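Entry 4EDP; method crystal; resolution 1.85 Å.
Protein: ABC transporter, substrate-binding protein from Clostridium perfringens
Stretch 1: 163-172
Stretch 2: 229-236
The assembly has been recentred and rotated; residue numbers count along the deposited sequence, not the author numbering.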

ATOM      1  N   GLU A 163      25.520 -10.880  11.893  1.00 15.84           N
ATOM      2  CA  GLU A 163      25.569 -12.088  11.078  1.00 16.89           C
ATOM      3  C   GLU A 163      24.965 -11.887   9.686  1.00 16.18           C
ATOM      4  O   GLU A 163      25.182 -12.723   8.776  1.00 17.84           O
ATOM      5  CB  GLU A 163      24.841 -13.257  11.750  1.00 18.17           C
ATOM      6  CG  GLU A 163      25.465 -13.790  13.003  1.00 21.60           C
ATOM      7  CD  GLU A 163      25.212 -12.976  14.273  1.00 26.87           C
ATOM      8  OE1 GLU A 163      24.471 -11.953  14.277  1.00 21.21           O
ATOM      9  OE2 GLU A 163      25.778 -13.410  15.307  1.00 31.49           O
ATOM     10  N   LEU A 164      24.204 -10.811   9.494  1.00 14.04           N
ATOM     11  CA  LEU A 164      23.577 -10.550   8.195  1.00 13.59           C
ATOM     12  C   LEU A 164      24.384  -9.672   7.223  1.00 14.47           C
ATOM     13  O   LEU A 164      23.804  -9.106   6.291  1.00 12.85           O
ATOM     14  CB  LEU A 164      22.178  -9.987   8.396  1.00 13.50           C
ATOM     15  CG  LEU A 164      21.128 -10.952   8.946  1.00 13.97           C
ATOM     16  CD1 LEU A 164      19.879 -10.208   9.393  1.00 14.03           C
ATOM     17  CD2 LEU A 164      20.776 -12.023   7.913  1.00 15.88           C
ATOM     18  N   LYS A 165      25.700  -9.549   7.430  1.00 14.45           N
ATOM     19  CA  LYS A 165      26.541  -8.775   6.496  1.00 14.49           C
ATOM     20  C   LYS A 165      26.292  -9.267   5.081  1.00 14.65           C
ATOM     21  O   LYS A 165      26.330 -10.475   4.833  1.00 14.82           O
ATOM     22  CB  LYS A 165      28.035  -8.977   6.711  1.00 16.13           C
ATOM     23  CG  LYS A 165      28.625  -8.713   8.049  1.00 18.22           C
ATOM     24  CD  LYS A 165      28.466  -7.305   8.467  1.00 13.89           C
ATOM     25  CE  LYS A 165      29.296  -7.028   9.737  1.00 12.32           C
ATOM     26  NZ  LYS A 165      29.004  -5.680  10.307  1.00 12.97           N
ATOM     27  N   ASN A 166      26.042  -8.342   4.157  1.00 14.03           N
ATOM     28  CA  ASN A 166      25.853  -8.670   2.756  1.00 13.42           C
ATOM     29  C   ASN A 166      24.744  -9.713   2.539  1.00 14.59           C
ATOM     30  O   ASN A 166      24.873 -10.550   1.654  1.00 15.27           O
ATOM     31  CB  ASN A 166      27.157  -9.257   2.180  1.00 15.32           C
ATOM     32  CG  ASN A 166      28.402  -8.460   2.551  1.00 16.32           C
ATOM     33  OD1 ASN A 166      29.394  -9.033   3.038  1.00 19.24           O
ATOM     34  ND2 ASN A 166      28.372  -7.154   2.321  1.00 12.84           N
ATOM     35  N   LYS A 167      23.657  -9.662   3.307  1.00 11.67           N
ATOM     36  CA  LYS A 167      22.601 -10.702   3.152  1.00 13.42           C
ATOM     37  C   LYS A 167      21.152 -10.219   3.089  1.00 12.39           C
ATOM     38  O   LYS A 167      20.248 -11.047   3.015  1.00 13.59           O
ATOM     39  CB  LYS A 167      22.741 -11.730   4.275  1.00 14.36           C
ATOM     40  CG  LYS A 167      23.914 -12.651   4.151  1.00 20.21           C
ATOM     41  CD  LYS A 167      23.942 -13.641   5.299  1.00 28.33           C
ATOM     42  CE  LYS A 167      24.791 -14.861   4.963  1.00 31.10           C
ATOM     43  NZ  LYS A 167      26.157 -14.519   4.533  1.00 28.14           N
ATOM     44  N   ILE A 168      20.892  -8.908   3.139  1.00 11.88           N
ATOM     45  CA  ILE A 168      19.497  -8.456   3.057  1.00 11.93           C
ATOM     46  C   ILE A 168      19.213  -7.469   1.932  1.00 12.81           C
ATOM     47  O   ILE A 168      20.112  -6.807   1.419  1.00 13.31           O
ATOM     48  CB  ILE A 168      18.976  -7.812   4.409  1.00 11.06           C
ATOM     49  CG1 ILE A 168      19.414  -6.367   4.597  1.00 12.29           C
ATOM     50  CG2 ILE A 168      19.364  -8.677   5.638  1.00 13.15           C
ATOM     51  CD1 ILE A 168      18.814  -5.720   5.870  1.00 12.95           C
ATOM     52  N   ALA A 169      17.943  -7.413   1.538  1.00 12.50           N
ATOM     53  CA  ALA A 169      17.463  -6.438   0.562  1.00 13.37           C
ATOM     54  C   ALA A 169      16.316  -5.664   1.220  1.00 12.36           C
ATOM     55  O   ALA A 169      15.499  -6.253   1.946  1.00 12.71           O
ATOM     56  CB  ALA A 169      16.988  -7.107  -0.740  1.00 13.08           C
ATOM     57  N   ILE A 170      16.265  -4.363   0.961  1.00 12.00           N
ATOM     58  CA  ILE A 170      15.230  -3.491   1.502  1.00 12.76           C
ATOM     59  C   ILE A 170      14.650  -2.654   0.348  1.00 12.89           C
ATOM     60  O   ILE A 170      15.317  -2.404  -0.663  1.00 14.82           O
ATOM     61  CB  ILE A 170      15.755  -2.589   2.650  1.00 12.24           C
ATOM     62  CG1 ILE A 170      16.791  -1.586   2.139  1.00 14.99           C
ATOM     63  CG2 ILE A 170      16.352  -3.467   3.796  1.00 11.66           C
ATOM     64  CD1 ILE A 170      17.426  -0.675   3.232  1.00 14.51           C
ATOM     65  N   PRO A 171      13.387  -2.245   0.478  1.00 12.93           N
ATOM     66  CA  PRO A 171      12.768  -1.445  -0.555  1.00 13.54           C
ATOM     67  C   PRO A 171      13.361  -0.052  -0.623  1.00 13.33           C
ATOM     68  O   PRO A 171      13.695   0.543   0.419  1.00 14.29           O
ATOM     69  CB  PRO A 171      11.298  -1.374  -0.107  1.00 13.49           C
ATOM     70  CG  PRO A 171      11.359  -1.498   1.349  1.00 14.90           C
ATOM     71  CD  PRO A 171      12.457  -2.509   1.589  1.00 13.52           C
ATOM     72  N   ASP A 172      13.493   0.476  -1.834  1.00 12.86           N
ATOM     73  CA  ASP A 172      14.050   1.804  -2.000  1.00 13.83           C
ATOM     74  C   ASP A 172      13.056   2.849  -1.506  1.00 13.99           C
ATOM     75  O   ASP A 172      11.837   2.605  -1.453  1.00 13.30           O
ATOM     76  CB  ASP A 172      14.384   2.082  -3.462  1.00 15.53           C
ATOM     77  CG  ASP A 172      15.189   3.348  -3.628  1.00 21.16           C
ATOM     78  OD1 ASP A 172      16.251   3.465  -2.980  1.00 23.13           O
ATOM     79  OD2 ASP A 172      14.746   4.223  -4.393  1.00 29.98           O
ATOM     80  N   GLY A 229      20.886 -17.198  -4.015  1.00 26.75           N
ATOM     81  CA  GLY A 229      21.539 -17.165  -2.708  1.00 26.70           C
ATOM     82  C   GLY A 229      22.238 -15.849  -2.401  1.00 26.79           C
ATOM     83  O   GLY A 229      23.087 -15.800  -1.516  1.00 27.40           O
ATOM     84  N   GLU A 230      21.875 -14.782  -3.113  1.00 25.71           N
ATOM     85  CA  GLU A 230      22.478 -13.461  -2.895  1.00 24.85           C
ATOM     86  C   GLU A 230      22.015 -12.802  -1.599  1.00 22.36           C
ATOM     87  O   GLU A 230      22.688 -11.899  -1.093  1.00 22.96           O
ATOM     88  CB  GLU A 230      22.122 -12.502  -4.025  1.00 26.14           C
ATOM     89  CG  GLU A 230      22.592 -12.903  -5.406  1.00 33.39           C
ATOM     90  CD  GLU A 230      22.156 -11.887  -6.453  1.00 40.16           C
ATOM     91  OE1 GLU A 230      22.200 -10.664  -6.166  1.00 47.83           O
ATOM     92  OE2 GLU A 230      21.773 -12.310  -7.562  1.00 45.97           O
ATOM     93  N   ILE A 231      20.830 -13.185  -1.134  1.00 18.38           N
ATOM     94  CA  ILE A 231      20.264 -12.678   0.108  1.00 17.54           C
ATOM     95  C   ILE A 231      19.609 -13.827   0.858  1.00 17.56           C
ATOM     96  O   ILE A 231      19.215 -14.838   0.266  1.00 17.74           O
ATOM     97  CB  ILE A 231      19.227 -11.527  -0.108  1.00 16.63           C
ATOM     98  CG1 ILE A 231      18.058 -11.995  -0.989  1.00 15.36           C
ATOM     99  CG2 ILE A 231      19.891 -10.282  -0.721  1.00 15.67           C
ATOM    100  CD1 ILE A 231      16.976 -10.932  -1.263  1.00 14.27           C
ATOM    101  N   VAL A 232      19.530 -13.649   2.169  1.00 17.41           N
ATOM    102  CA  VAL A 232      18.891 -14.563   3.114  1.00 18.31           C
ATOM    103  C   VAL A 232      17.577 -13.957   3.604  1.00 15.95           C
ATOM    104  O   VAL A 232      16.685 -14.673   4.060  1.00 16.65           O
ATOM    105  CB  VAL A 232      19.796 -14.759   4.348  1.00 17.92           C
ATOM    106  CG1 VAL A 232      19.029 -15.306   5.524  1.00 23.26           C
ATOM    107  CG2 VAL A 232      20.991 -15.651   3.978  1.00 20.90           C
ATOM    108  N   ALA A 233      17.469 -12.626   3.545  1.00 14.79           N
ATOM    109  CA  ALA A 233      16.262 -11.930   4.015  1.00 13.62           C
ATOM    110  C   ALA A 233      15.938 -10.671   3.233  1.00 13.74           C
ATOM    111  O   ALA A 233      16.830 -10.009   2.695  1.00 12.64           O
ATOM    112  CB  ALA A 233      16.405 -11.555   5.508  1.00 13.82           C
ATOM    113  N   ALA A 234      14.653 -10.345   3.156  1.00 12.39           N
ATOM    114  CA  ALA A 234      14.223  -9.106   2.516  1.00 13.06           C
ATOM    115  C   ALA A 234      12.972  -8.540   3.173  1.00 13.71           C
ATOM    116  O   ALA A 234      12.077  -9.295   3.579  1.00 12.96           O
ATOM    117  CB  ALA A 234      13.957  -9.306   0.996  1.00 13.07           C
ATOM    118  N   VAL A 235      12.918  -7.224   3.316  1.00 12.66           N
ATOM    119  CA  VAL A 235      11.696  -6.577   3.781  1.00 11.94           C
ATOM    120  C   VAL A 235      10.889  -6.484   2.487  1.00 12.82           C
ATOM    121  O   VAL A 235      11.333  -5.856   1.528  1.00 14.13           O
ATOM    122  CB  VAL A 235      11.945  -5.188   4.376  1.00 12.80           C
ATOM    123  CG1 VAL A 235      10.631  -4.466   4.625  1.00 12.31           C
ATOM    124  CG2 VAL A 235      12.788  -5.288   5.637  1.00 12.63           C
ATOM    125  N   ALA A 236       9.724  -7.111   2.449  1.00 11.91           N
ATOM    126  CA  ALA A 236       8.955  -7.178   1.224  1.00 12.65           C
ATOM    127  C   ALA A 236       7.456  -7.323   1.455  1.00 11.12           C
ATOM    128  O   ALA A 236       7.008  -7.783   2.495  1.00 13.11           O
ATOM    129  CB  ALA A 236       9.441  -8.358   0.420  1.00 13.89           C
TER

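This contact is a short parallel pairing of two β-strands, held by backbone hydrogen bonds and flanked by small apolar side-chain contacts. Strand 168-171 runs alongside strand 233-236, with 12° between their directions and a closest axial approach of 4.7 Å.

The pairing starts just before the strands. The carbonyl O of Lys 167 accepts two hydrogen bonds, from Val 232 N at 2.8 Å and from Ala 233 N at 3.2 Å. Both are close to linear. Ala 169 then bonds in both directions, as a residue in a parallel ladder does. Ala 169 N donates to Ala 233 O at 3.1 Å, and Ala 169 O accepts from Val 235 N at 3.1 Å. The same two acceptors also receive CA-H...O contacts: Ile 168 CA lies 3.1 Å from Ala 233 O, and Ala 234 CA lies 3.2 Å from Ala 169 O.

Side chains alternate between the faces of the sheet. Ile 168 and Ala 233 share one face, where Ile 168 CG2 meets Ala 233 CB at 4.1 Å. Ala 169 and Ala 234 share the other, with their CB atoms 4.1 Å apart. Ala 169 CB also packs against Ile 231 CD1 at 3.9 Å.

Pro 171 has no amide hydrogen to donate. Its ring touches the partner strand, with Pro 171 CD 3.5 Å from Val 235 O. Pro 171 CD sits 3.9 Å from Val 235 CB.

At the other end, a type II turn from Leu 164 to Lys 167 leads into the first strand. A weak hydrogen bond of 3.0 Å from Lys 167 N to Leu 164 O closes it. The aliphatic part of Lys 167 touches Val 232, with Lys 167 CD 3.8 Å from Val 232 CG2, while the end of its side chain leads away. Leu 164 CD2 adds a looser contact with Val 232 CG1 at 4.4 Å.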